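Local coordinates for protein DnaJ homolog subfamily C member 3 (Mus musculus, PDB 3IEG) that acts as a co-chaperone in the endoplasmic reticulum stress response, binding misfolded proteins through its tetratricopeptide repeats and stimulating the ATPase of HSPA8 through its J domain, at residues A22-H27 against R42-F47; Q230-L234 against V260-E264; Y322-I326 against A349-L353; V272-E276 against M301-N307. All coordinates share one frame; numbering follows the deposited sequence.

Interaction 1: residues A22-H27 against R42-F47; sequences ALSQFH and RRATVF
F26 meets V46 between two nearly antiparallel helical segments, whose axes run 9.0 Å apart and cross at -156°. Apolar contacts form the first group. V46 spreads its two methyls over different partners: CG2 meets the edge of the F26 ring at CE1 (3.6 Å) and also reaches A22 CB, whereas CG1 rests on L23 CB. A beta-branched valine suits a place where both methyls are used, and A22 is small enough to let the helices come near.

CH-pi contacts make up the second group. R42 CB stands over the centre of the F26 ring, 3.3 Å from its centroid. L23, with CG anti to the backbone N (chi1 -176°), sends CD1 to the face of F47, touching CZ at 3.6 Å. R43 CD lies over the H27 ring, offset toward its rim.

R43 lends its aliphatic chain here, while its NE forms a salt bridge with D59. Lying on helices 19-32 and 37-50, the contact joins TPR 1 to TPR 2, the repeats whose hydrophobic groove binds misfolded proteins. Helix 53-66, which carries D59, packs against F47; helix 2-15 also packs here, L13 on A22 and L14 on V46.

Interaction 2: residues Q230-L234 against V260-E264; sequences QVKKL and VMKTE
The helical pair 222-246 and 250-263, which carries the seventh tetratricopeptide repeat, is tied together where Q230 and L234 meet V260, T263 and E264. Q230 supplies the polar link. Its CG lies anti to the backbone N and the chain bends at chi2 (73°), which swings the amide toward the partner segment. NE2 then gives a hydrogen bond of 2.9 Å to T263 O, running close to the plane of the amide. The same nitrogen makes a weak one to E264 OE1 at 3.2 Å, the carboxylate standing almost perpendicular to the amide. Glutamine fits because it is long enough to bring an N-H donor to a backbone carbonyl of segment 260-264.

A leucine here has no N-H to give, and T263 O would probably be left without this partner while E264 OE1 leaned on Y199.

One turn on, L234 makes the apolar part: CD2 sits 3.8 Å from V260 CG1 and 4.1 Å from E264 CB. Y199 OH, from helix 188-201, bonds to both Q230 NE2 and E264 OE1, while Y270 of helix 268-284 packs on L234 and E264.

Interaction 3: residues Y322-I326 against A349-L353; sequences YDEAI and AQRLL
Y322 lays its ring over the backbone of L352 and L353, a broad flat bump that segment 322-326 offers to helix 340-357. The two segments run almost antiparallel, at 165°, with axes 9.6 Å apart. With CG beside the backbone N (chi1 -57°), the tyrosine ring is turned toward helix 340-357. One face of it rides on the turn opposite: L353 CA lies 4.1 Å from the ring centroid in a CH-pi contact, and the carbonyl carbon of L352 sits below the same face nearer the rim. The hollow is lined on one side by L352 CB, which touches Y322 CE2 at 3.5 Å.

L353 is the answering bump. Its CD2 comes up against Y322 CB at 3.7 Å, so leucine and tyrosine grip each other at the root of the ring. One turn along, the shapes reverse: A349 is small and leaves a shallow dip, its single methyl letting I326 CG2 come within 3.8 Å of A349 CB.

Replacing the tyrosine by an alanine takes away the whole ring and would probably uncover L353 CA, the L352 carbonyl carbon and L352 CB, opening a gap over that turn.

Y322 also touches L317 of helix 306-318. A final helix laid antiparallel along the last hairpin, as here against TPR 9, is a familiar way for a tetratricopeptide solenoid to end.

Interaction 4: residues V272-E276 against M301-N307; sequences VRSKE and MEPDNVN
E276 reaches across to N305 and N307 because its CG stands anti to the backbone N (chi1 -174°) and the chain runs on extended. R273, one turn earlier, starts away from the partner segment, but bends at chi2 (81°) and chi3 (-84°) fold its guanidinium back toward E302. The result is a two-pronged, end-on salt bridge: NH1 meets E302 OE1 at 3.1 Å on its syn lone pair, and NH2 meets OE2 at 3.0 Å. NH2 also bonds E276 OE1 at 2.7 Å, nearly along the C-O axis, so one nitrogen links two carboxylates.

N305 completes the ring of bonds. Its ND2 donates to E276 OE1 at 2.7 Å, from above the carboxylate plane, and to E302 OE2 at 3.1 Å, from the same face of that plane as R273 NH2. Two donors and two acceptors thus alternate in a closed circuit. N307 adds a bond, ND2 to E276 OE2 at 2.9 Å. N305 suits its place for a second reason: it is the N-cap of helix 306-318, its OD1 accepting from A308 N, while a type I turn from E302 to N305 brings glutamate and amide together. Alongside, V272 CG2 packs on the selenium of M301, a selenomethionine.

The network ties helix 268-284 to the turn between helices 288-301 and 306-318, TPR 8 to the start of TPR 9. E276 is buried, yet both its oxygens have donors. The guanidinium between the two glutamates probably offsets their repulsion and favours their charged forms; R273 NH1 also has a salt-bridge partner in E269.

Along the superhelix the contacts come in the order 1, 2, 4, 3, from the N-terminal repeats to the last helix. Interaction 2 is the most buried, interactions 1 and 4 are partly buried, and interaction 3 lies at the surface near the chain's end. Interactions 1 and 3 are apolar packings between nearly antiparallel helices, whereas interactions 2 and 4 use polar side chains: a single amide in one, a charged network beside an interhelical turn in the other. These two touch directly, V260 and M261 of interaction 2 packing on S274 of interaction 4. Interaction 1 stands apart, its centre about 54 Å from that of interaction 2.

Interaction 1: residues A22-H27 against R42-F47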
loop_
_atom_site.group_PDB
_atom_site.type_symbol
_atom_site.label_atom_id
_atom_site.label_comp_id
_atom_site.label_asym_id
_atom_site.label_seq_id
_atom_site.Cartn_x
_atom_site.Cartn_y
_atom_site.Cartn_z
ATOM N N ALA A 22 -0.905 -36.272 3.493
ATOM C CA ALA A 22 -2.164 -36.553 2.788
ATOM C C ALA A 22 -2.091 -36.029 1.364
ATOM O O ALA A 22 -2.389 -36.759 0.418
ATOM C CB ALA A 22 -3.348 -35.964 3.518
ATOM N N LEU A 23 -1.643 -34.781 1.217
ATOM C CA LEU A 23 -1.480 -34.181 -0.099
ATOM C C LEU A 23 -0.643 -35.053 -1.020
ATOM O O LEU A 23 -0.998 -35.246 -2.183
ATOM C CB LEU A 23 -0.856 -32.788 -0.005
ATOM C CG LEU A 23 -0.715 -31.986 -1.303
ATOM C CD1 LEU A 23 -2.084 -31.763 -1.914
ATOM C CD2 LEU A 23 -0.031 -30.655 -1.066
ATOM N N SER A 24 0.453 -35.584 -0.486
ATOM C CA SER A 24 1.395 -36.394 -1.249
ATOM C C SER A 24 0.712 -37.641 -1.826
ATOM O O SER A 24 0.894 -37.973 -3.003
ATOM C CB SER A 24 2.577 -36.785 -0.361
ATOM O OG SER A 24 3.811 -36.705 -1.054
ATOM N N GLN A 25 -0.093 -38.300 -0.994
ATOM C CA GLN A 25 -0.842 -39.489 -1.390
ATOM C C GLN A 25 -1.878 -39.196 -2.477
ATOM O O GLN A 25 -2.029 -39.962 -3.438
ATOM C CB GLN A 25 -1.557 -40.085 -0.180
ATOM C CG GLN A 25 -0.639 -40.711 0.870
ATOM C CD GLN A 25 0.214 -41.838 0.315
ATOM O OE1 GLN A 25 1.429 -41.865 0.515
ATOM N NE2 GLN A 25 -0.412 -42.764 -0.389
ATOM N N PHE A 26 -2.594 -38.086 -2.316
ATOM C CA PHE A 26 -3.608 -37.697 -3.279
ATOM C C PHE A 26 -2.985 -37.247 -4.610
ATOM O O PHE A 26 -3.587 -37.460 -5.664
ATOM C CB PHE A 26 -4.549 -36.635 -2.697
ATOM C CG PHE A 26 -5.382 -37.115 -1.529
ATOM C CD1 PHE A 26 -5.733 -36.238 -0.508
ATOM C CD2 PHE A 26 -5.818 -38.440 -1.448
ATOM C CE1 PHE A 26 -6.516 -36.675 0.574
ATOM C CE2 PHE A 26 -6.592 -38.888 -0.373
ATOM C CZ PHE A 26 -6.945 -38.002 0.640
ATOM N N HIS A 27 -1.796 -36.636 -4.553
ATOM C CA HIS A 27 -1.004 -36.344 -5.750
ATOM C C HIS A 27 -0.676 -37.632 -6.515
ATOM O O HIS A 27 -0.897 -37.733 -7.717
ATOM C CB HIS A 27 0.307 -35.631 -5.385
ATOM C CG HIS A 27 0.253 -34.139 -5.522
ATOM N ND1 HIS A 27 0.626 -33.283 -4.505
ATOM C CD2 HIS A 27 -0.117 -33.350 -6.558
ATOM C CE1 HIS A 27 0.485 -32.032 -4.905
ATOM N NE2 HIS A 27 0.027 -32.045 -6.144
ATOM N N ARG A 42 -10.343 -35.317 -3.283
ATOM C CA ARG A 42 -9.564 -35.526 -2.073
ATOM C C ARG A 42 -8.413 -34.535 -1.972
ATOM O O ARG A 42 -8.199 -33.912 -0.910
ATOM C CB ARG A 42 -9.048 -36.958 -1.994
ATOM C CG ARG A 42 -10.142 -38.017 -1.945
ATOM C CD ARG A 42 -11.072 -37.838 -0.759
ATOM N NE ARG A 42 -12.022 -38.942 -0.679
ATOM C CZ ARG A 42 -13.210 -38.869 -0.091
ATOM N NH1 ARG A 42 -13.624 -37.734 0.465
ATOM N NH2 ARG A 42 -13.991 -39.932 -0.073
ATOM N N ARG A 43 -7.691 -34.366 -3.078
ATOM C CA ARG A 43 -6.631 -33.380 -3.118
ATOM C C ARG A 43 -7.162 -31.985 -2.834
ATOM O O ARG A 43 -6.510 -31.211 -2.158
ATOM C CB ARG A 43 -5.891 -33.399 -4.448
ATOM C CG ARG A 43 -4.572 -32.635 -4.379
ATOM C CD ARG A 43 -3.692 -32.864 -5.592
ATOM N NE ARG A 43 -4.265 -32.260 -6.785
ATOM C CZ ARG A 43 -3.893 -32.552 -8.022
ATOM N NH1 ARG A 43 -2.939 -33.445 -8.236
ATOM N NH2 ARG A 43 -4.480 -31.945 -9.045
ATOM N N ALA A 44 -8.347 -31.664 -3.332
ATOM C CA ALA A 44 -8.881 -30.329 -3.102
ATOM C C ALA A 44 -9.284 -30.084 -1.647
ATOM O O ALA A 44 -9.126 -28.965 -1.144
ATOM C CB ALA A 44 -10.040 -30.028 -4.040
ATOM N N THR A 45 -9.814 -31.105 -0.973
ATOM C CA THR A 45 -10.179 -30.939 0.443
ATOM C C THR A 45 -8.924 -30.739 1.295
ATOM O O THR A 45 -8.973 -30.014 2.282
ATOM C CB THR A 45 -11.084 -32.070 1.011
ATOM O OG1 THR A 45 -10.403 -33.325 0.944
ATOM C CG2 THR A 45 -12.372 -32.182 0.225
ATOM N N VAL A 46 -7.803 -31.345 0.897
ATOM C CA VAL A 46 -6.507 -31.091 1.570
ATOM C C VAL A 46 -6.021 -29.645 1.397
ATOM O O VAL A 46 -5.776 -28.967 2.394
ATOM C CB VAL A 46 -5.394 -32.141 1.220
ATOM C CG1 VAL A 46 -4.047 -31.676 1.688
ATOM C CG2 VAL A 46 -5.698 -33.468 1.874
ATOM N N PHE A 47 -5.899 -29.168 0.159
ATOM C CA PHE A 47 -5.651 -27.735 -0.086
ATOM C C PHE A 47 -6.626 -26.844 0.709
ATOM O O PHE A 47 -6.229 -25.813 1.263
ATOM C CB PHE A 47 -5.722 -27.381 -1.580
ATOM C CG PHE A 47 -4.550 -27.881 -2.406
ATOM C CD1 PHE A 47 -4.770 -28.556 -3.604
ATOM C CD2 PHE A 47 -3.226 -27.673 -1.999
ATOM C CE1 PHE A 47 -3.698 -29.016 -4.390
ATOM C CE2 PHE A 47 -2.148 -28.142 -2.775
ATOM C CZ PHE A 47 -2.391 -28.812 -3.981
#

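Interaction 2: residues Q230-L234 against V260-E264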
loop_
_atom_site.group_PDB
_atom_site.type_symbol
_atom_site.label_atom_id
_atom_site.label_comp_id
_atom_site.label_asym_id
_atom_site.label_seq_id
_atom_site.Cartn_x
_atom_site.Cartn_y
_atom_site.Cartn_z
ATOM N N GLN A 230 12.588 9.916 -14.391
ATOM C CA GLN A 230 12.303 11.129 -13.626
ATOM C C GLN A 230 12.660 10.980 -12.144
ATOM O O GLN A 230 13.402 11.801 -11.616
ATOM C CB GLN A 230 10.845 11.554 -13.796
ATOM C CG GLN A 230 10.404 12.698 -12.894
ATOM C CD GLN A 230 10.964 14.055 -13.308
ATOM O OE1 GLN A 230 11.723 14.160 -14.273
ATOM N NE2 GLN A 230 10.586 15.102 -12.581
ATOM N N VAL A 231 12.151 9.943 -11.477
ATOM C CA VAL A 231 12.474 9.746 -10.060
ATOM C C VAL A 231 13.940 9.446 -9.865
ATOM O O VAL A 231 14.528 9.946 -8.929
ATOM C CB VAL A 231 11.661 8.618 -9.322
ATOM C CG1 VAL A 231 10.714 9.202 -8.293
ATOM C CG2 VAL A 231 10.973 7.653 -10.283
ATOM N N LYS A 232 14.525 8.625 -10.740
ATOM C CA LYS A 232 15.942 8.266 -10.619
ATOM C C LYS A 232 16.794 9.532 -10.517
ATOM O O LYS A 232 17.579 9.669 -9.565
ATOM C CB LYS A 232 16.404 7.386 -11.775
ATOM C CG LYS A 232 17.594 6.507 -11.453
ATOM C CD LYS A 232 18.176 5.918 -12.727
ATOM C CE LYS A 232 19.630 5.529 -12.583
ATOM N NZ LYS A 232 19.754 4.219 -11.904
ATOM N N LYS A 233 16.597 10.456 -11.466
ATOM C CA LYS A 233 17.278 11.754 -11.472
ATOM C C LYS A 233 16.951 12.604 -10.245
ATOM O O LYS A 233 17.848 13.085 -9.559
ATOM C CB LYS A 233 16.919 12.550 -12.727
ATOM C CG LYS A 233 17.654 12.126 -14.002
ATOM C CD LYS A 233 17.103 12.870 -15.243
ATOM C CE LYS A 233 17.295 14.389 -15.119
ATOM N NZ LYS A 233 16.993 15.081 -16.405
ATOM N N LEU A 234 15.664 12.792 -9.978
ATOM C CA LEU A 234 15.229 13.593 -8.858
ATOM C C LEU A 234 15.778 13.035 -7.557
ATOM O O LEU A 234 16.121 13.785 -6.649
ATOM C CB LEU A 234 13.709 13.640 -8.816
ATOM C CG LEU A 234 12.971 14.726 -8.024
ATOM C CD1 LEU A 234 12.568 14.207 -6.669
ATOM C CD2 LEU A 234 13.722 16.069 -7.922
ATOM N N VAL A 260 17.119 20.575 -7.957
ATOM C CA VAL A 260 16.026 19.711 -7.498
ATOM C C VAL A 260 14.656 20.348 -7.771
ATOM O O VAL A 260 13.763 19.681 -8.272
ATOM C CB VAL A 260 16.189 19.306 -6.009
ATOM C CG1 VAL A 260 14.918 18.657 -5.460
ATOM C CG2 VAL A 260 17.364 18.369 -5.852
HETATM N N MSE A 261 14.509 21.636 -7.468
HETATM C CA MSE A 261 13.282 22.372 -7.799
HETATM C C MSE A 261 13.098 22.620 -9.292
HETATM O O MSE A 261 11.975 22.710 -9.771
HETATM C CB MSE A 261 13.245 23.698 -7.070
HETATM C CG MSE A 261 13.010 23.551 -5.594
HETATM SE SE MSE A 261 13.431 25.189 -4.629
HETATM C CE MSE A 261 12.263 26.457 -5.583
ATOM N N LYS A 262 14.201 22.755 -10.019
ATOM C CA LYS A 262 14.141 22.870 -11.462
ATOM C C LYS A 262 13.501 21.595 -12.019
ATOM O O LYS A 262 12.487 21.659 -12.717
ATOM C CB LYS A 262 15.543 23.059 -12.046
ATOM C CG LYS A 262 15.688 24.243 -13.001
ATOM C CD LYS A 262 16.033 25.536 -12.242
ATOM C CE LYS A 262 16.615 26.612 -13.160
ATOM N NZ LYS A 262 15.589 27.171 -14.095
ATOM N N THR A 263 14.077 20.441 -11.677
ATOM C CA THR A 263 13.648 19.168 -12.256
ATOM C C THR A 263 12.289 18.635 -11.753
ATOM O O THR A 263 11.720 17.723 -12.359
ATOM C CB THR A 263 14.806 18.100 -12.344
ATOM O OG1 THR A 263 14.467 16.904 -11.630
ATOM C CG2 THR A 263 16.077 18.637 -11.795
ATOM N N GLU A 264 11.754 19.228 -10.685
ATOM C CA GLU A 264 10.361 18.991 -10.300
ATOM C C GLU A 264 9.687 20.234 -9.725
ATOM O O GLU A 264 9.585 20.367 -8.512
ATOM C CB GLU A 264 10.231 17.812 -9.332
ATOM C CG GLU A 264 8.783 17.464 -8.974
ATOM C CD GLU A 264 7.881 17.370 -10.192
ATOM O OE1 GLU A 264 8.106 16.475 -11.026
ATOM O OE2 GLU A 264 6.955 18.199 -10.320
#

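Interaction 3: residues Y322-I326 against A349-L353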
loop_
_atom_site.group_PDB
_atom_site.type_symbol
_atom_site.label_atom_id
_atom_site.label_comp_id
_atom_site.label_asym_id
_atom_site.label_seq_id
_atom_site.Cartn_x
_atom_site.Cartn_y
_atom_site.Cartn_z
ATOM N N TYR A 322 19.036 38.815 19.631
ATOM C CA TYR A 322 18.803 37.781 20.631
ATOM C C TYR A 322 17.320 37.535 20.931
ATOM O O TYR A 322 16.900 36.388 21.089
ATOM C CB TYR A 322 19.583 38.110 21.910
ATOM C CG TYR A 322 21.083 38.283 21.694
ATOM C CD1 TYR A 322 21.690 39.535 21.810
ATOM C CD2 TYR A 322 21.892 37.189 21.368
ATOM C CE1 TYR A 322 23.071 39.691 21.606
ATOM C CE2 TYR A 322 23.268 37.332 21.159
ATOM C CZ TYR A 322 23.854 38.581 21.279
ATOM O OH TYR A 322 25.214 38.710 21.074
ATOM N N ASP A 323 16.542 38.617 20.989
ATOM C CA ASP A 323 15.098 38.562 21.252
ATOM C C ASP A 323 14.345 37.688 20.246
ATOM O O ASP A 323 13.472 36.903 20.624
ATOM C CB ASP A 323 14.497 39.977 21.273
ATOM C CG ASP A 323 14.685 40.689 22.615
ATOM O OD1 ASP A 323 15.751 40.541 23.257
ATOM O OD2 ASP A 323 13.750 41.414 23.026
ATOM N N GLU A 324 14.696 37.839 18.970
ATOM C CA GLU A 324 14.077 37.082 17.883
ATOM C C GLU A 324 14.540 35.629 17.880
ATOM O O GLU A 324 13.781 34.728 17.518
ATOM C CB GLU A 324 14.390 37.730 16.535
ATOM C CG GLU A 324 13.595 38.997 16.232
ATOM C CD GLU A 324 14.297 40.278 16.677
ATOM O OE1 GLU A 324 15.239 40.220 17.504
ATOM O OE2 GLU A 324 13.895 41.357 16.192
ATOM N N ALA A 325 15.789 35.414 18.289
ATOM C CA ALA A 325 16.362 34.078 18.352
ATOM C C ALA A 325 15.653 33.240 19.403
ATOM O O ALA A 325 15.271 32.108 19.115
ATOM C CB ALA A 325 17.855 34.135 18.620
ATOM N N ILE A 326 15.456 33.792 20.605
ATOM C CA ILE A 326 14.789 33.044 21.677
ATOM C C ILE A 326 13.317 32.795 21.344
ATOM O O ILE A 326 12.794 31.710 21.593
ATOM C CB ILE A 326 14.966 33.667 23.120
ATOM C CG1 ILE A 326 13.970 34.809 23.402
ATOM C CG2 ILE A 326 16.444 34.022 23.414
ATOM C CD1 ILE A 326 14.585 36.201 23.631
ATOM N N ALA A 349 21.350 30.917 23.482
ATOM C CA ALA A 349 20.854 32.231 23.080
ATOM C C ALA A 349 20.684 33.151 24.284
ATOM O O ALA A 349 20.932 34.351 24.196
ATOM C CB ALA A 349 19.537 32.092 22.325
ATOM N N GLN A 350 20.267 32.562 25.404
ATOM C CA GLN A 350 20.071 33.270 26.654
ATOM C C GLN A 350 21.389 33.696 27.296
ATOM O O GLN A 350 21.464 34.774 27.878
ATOM C CB GLN A 350 19.262 32.413 27.619
ATOM C CG GLN A 350 17.774 32.365 27.307
ATOM C CD GLN A 350 17.050 31.244 28.048
ATOM O OE1 GLN A 350 17.672 30.438 28.752
ATOM N NE2 GLN A 350 15.731 31.184 27.890
ATOM N N ARG A 351 22.418 32.853 27.192
ATOM C CA ARG A 351 23.758 33.193 27.696
ATOM C C ARG A 351 24.386 34.330 26.891
ATOM O O ARG A 351 24.963 35.259 27.462
ATOM C CB ARG A 351 24.685 31.969 27.703
ATOM C CG ARG A 351 24.656 31.167 29.002
ATOM C CD ARG A 351 25.580 29.929 28.960
ATOM N NE ARG A 351 24.922 28.746 28.390
ATOM C CZ ARG A 351 25.168 28.236 27.179
ATOM N NH1 ARG A 351 26.075 28.786 26.373
ATOM N NH2 ARG A 351 24.500 27.162 26.771
ATOM N N LEU A 352 24.257 34.251 25.568
ATOM C CA LEU A 352 24.756 35.292 24.683
ATOM C C LEU A 352 24.068 36.628 24.944
ATOM O O LEU A 352 24.731 37.664 25.005
ATOM C CB LEU A 352 24.603 34.883 23.219
ATOM C CG LEU A 352 25.561 33.823 22.676
ATOM C CD1 LEU A 352 24.969 33.215 21.420
ATOM C CD2 LEU A 352 26.935 34.400 22.400
ATOM N N LEU A 353 22.746 36.584 25.109
ATOM C CA LEU A 353 21.939 37.754 25.454
ATOM C C LEU A 353 22.451 38.421 26.729
ATOM O O LEU A 353 22.711 39.629 26.730
ATOM C CB LEU A 353 20.466 37.347 25.596
ATOM C CG LEU A 353 19.283 38.318 25.782
ATOM C CD1 LEU A 353 18.818 38.355 27.244
ATOM C CD2 LEU A 353 19.507 39.746 25.198
#

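Interaction 4: residues V272-E276 against M301-N307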
loop_
_atom_site.group_PDB
_atom_site.type_symbol
_atom_site.label_atom_id
_atom_site.label_comp_id
_atom_site.label_asym_id
_atom_site.label_seq_id
_atom_site.Cartn_x
_atom_site.Cartn_y
_atom_site.Cartn_z
ATOM N N VAL A 272 9.036 23.069 -1.299
ATOM C CA VAL A 272 8.961 23.354 0.149
ATOM C C VAL A 272 10.083 22.662 0.931
ATOM O O VAL A 272 10.741 23.281 1.773
ATOM C CB VAL A 272 7.589 22.948 0.773
ATOM C CG1 VAL A 272 7.527 23.370 2.221
ATOM C CG2 VAL A 272 6.432 23.575 0.007
ATOM N N ARG A 273 10.296 21.384 0.640
ATOM C CA ARG A 273 11.314 20.603 1.317
ATOM C C ARG A 273 12.701 21.083 0.913
ATOM O O ARG A 273 13.593 21.154 1.751
ATOM C CB ARG A 273 11.144 19.116 1.010
ATOM C CG ARG A 273 11.382 18.191 2.192
ATOM C CD ARG A 273 10.156 18.098 3.103
ATOM N NE ARG A 273 10.137 19.204 4.046
ATOM C CZ ARG A 273 9.059 19.887 4.399
ATOM N NH1 ARG A 273 7.873 19.599 3.897
ATOM N NH2 ARG A 273 9.178 20.880 5.253
ATOM N N SER A 274 12.867 21.427 -0.366
ATOM C CA SER A 274 14.131 21.972 -0.866
ATOM C C SER A 274 14.454 23.321 -0.242
ATOM O O SER A 274 15.595 23.562 0.152
ATOM C CB SER A 274 14.132 22.082 -2.388
ATOM O OG SER A 274 14.151 20.788 -2.969
ATOM N N LYS A 275 13.452 24.188 -0.142
ATOM C CA LYS A 275 13.625 25.480 0.499
ATOM C C LYS A 275 14.047 25.314 1.949
ATOM O O LYS A 275 14.956 26.007 2.409
ATOM C CB LYS A 275 12.357 26.324 0.398
ATOM C CG LYS A 275 12.280 27.204 -0.854
ATOM C CD LYS A 275 11.052 28.118 -0.792
ATOM C CE LYS A 275 10.809 28.851 -2.115
ATOM N NZ LYS A 275 9.742 29.886 -1.957
ATOM N N GLU A 276 13.416 24.378 2.658
ATOM C CA GLU A 276 13.795 24.100 4.040
ATOM C C GLU A 276 15.291 23.760 4.170
ATOM O O GLU A 276 15.986 24.299 5.028
ATOM C CB GLU A 276 12.941 22.979 4.631
ATOM C CG GLU A 276 13.214 22.765 6.115
ATOM C CD GLU A 276 12.785 21.408 6.634
ATOM O OE1 GLU A 276 11.593 21.068 6.473
ATOM O OE2 GLU A 276 13.627 20.701 7.242
HETATM N N MSE A 301 4.796 29.249 4.959
HETATM C CA MSE A 301 4.026 28.078 4.558
HETATM C C MSE A 301 3.896 27.048 5.668
HETATM O O MSE A 301 2.878 26.374 5.764
HETATM C CB MSE A 301 4.633 27.433 3.320
HETATM C CG MSE A 301 4.680 28.359 2.123
HETATM SE SE MSE A 301 5.808 27.634 0.698
HETATM C CE MSE A 301 6.242 29.323 -0.254
ATOM N N GLU A 302 4.919 26.919 6.502
ATOM C CA GLU A 302 4.884 25.948 7.586
ATOM C C GLU A 302 5.272 26.600 8.903
ATOM O O GLU A 302 6.401 26.440 9.357
ATOM C CB GLU A 302 5.816 24.769 7.290
ATOM C CG GLU A 302 5.476 23.964 6.041
ATOM C CD GLU A 302 6.273 22.678 5.942
ATOM O OE1 GLU A 302 6.061 21.924 4.969
ATOM O OE2 GLU A 302 7.106 22.412 6.832
ATOM N N PRO A 303 4.337 27.334 9.534
ATOM C CA PRO A 303 4.666 28.058 10.771
ATOM C C PRO A 303 5.260 27.192 11.884
ATOM O O PRO A 303 5.899 27.726 12.788
ATOM C CB PRO A 303 3.315 28.645 11.210
ATOM C CG PRO A 303 2.279 27.856 10.457
ATOM C CD PRO A 303 2.928 27.536 9.148
ATOM N N ASP A 304 5.072 25.876 11.812
ATOM C CA ASP A 304 5.534 24.982 12.881
ATOM C C ASP A 304 6.792 24.172 12.557
ATOM O O ASP A 304 7.206 23.343 13.372
ATOM C CB ASP A 304 4.409 24.033 13.319
ATOM C CG ASP A 304 3.261 24.758 14.017
ATOM O OD1 ASP A 304 3.519 25.549 14.959
ATOM O OD2 ASP A 304 2.093 24.526 13.625
ATOM N N ASN A 305 7.391 24.402 11.383
ATOM C CA ASN A 305 8.617 23.698 10.964
ATOM C C ASN A 305 9.777 23.906 11.941
ATOM O O ASN A 305 10.419 24.958 11.943
ATOM C CB ASN A 305 9.031 24.109 9.541
ATOM C CG ASN A 305 10.178 23.260 8.979
ATOM O OD1 ASN A 305 11.185 23.017 9.645
ATOM N ND2 ASN A 305 10.030 22.827 7.737
ATOM N N VAL A 306 10.039 22.890 12.760
ATOM C CA VAL A 306 11.051 22.968 13.814
ATOM C C VAL A 306 12.454 23.295 13.264
ATOM O O VAL A 306 13.138 24.176 13.799
ATOM C CB VAL A 306 11.062 21.681 14.688
ATOM C CG1 VAL A 306 12.105 21.766 15.799
ATOM C CG2 VAL A 306 9.686 21.436 15.288
ATOM N N ASN A 307 12.865 22.597 12.199
ATOM C CA ASN A 307 14.178 22.812 11.563
ATOM C C ASN A 307 14.392 24.257 11.109
ATOM O O ASN A 307 15.460 24.840 11.332
ATOM C CB ASN A 307 14.374 21.871 10.368
ATOM C CG ASN A 307 14.459 20.408 10.769
ATOM O OD1 ASN A 307 14.922 20.069 11.857
ATOM N ND2 ASN A 307 14.020 19.531 9.873
#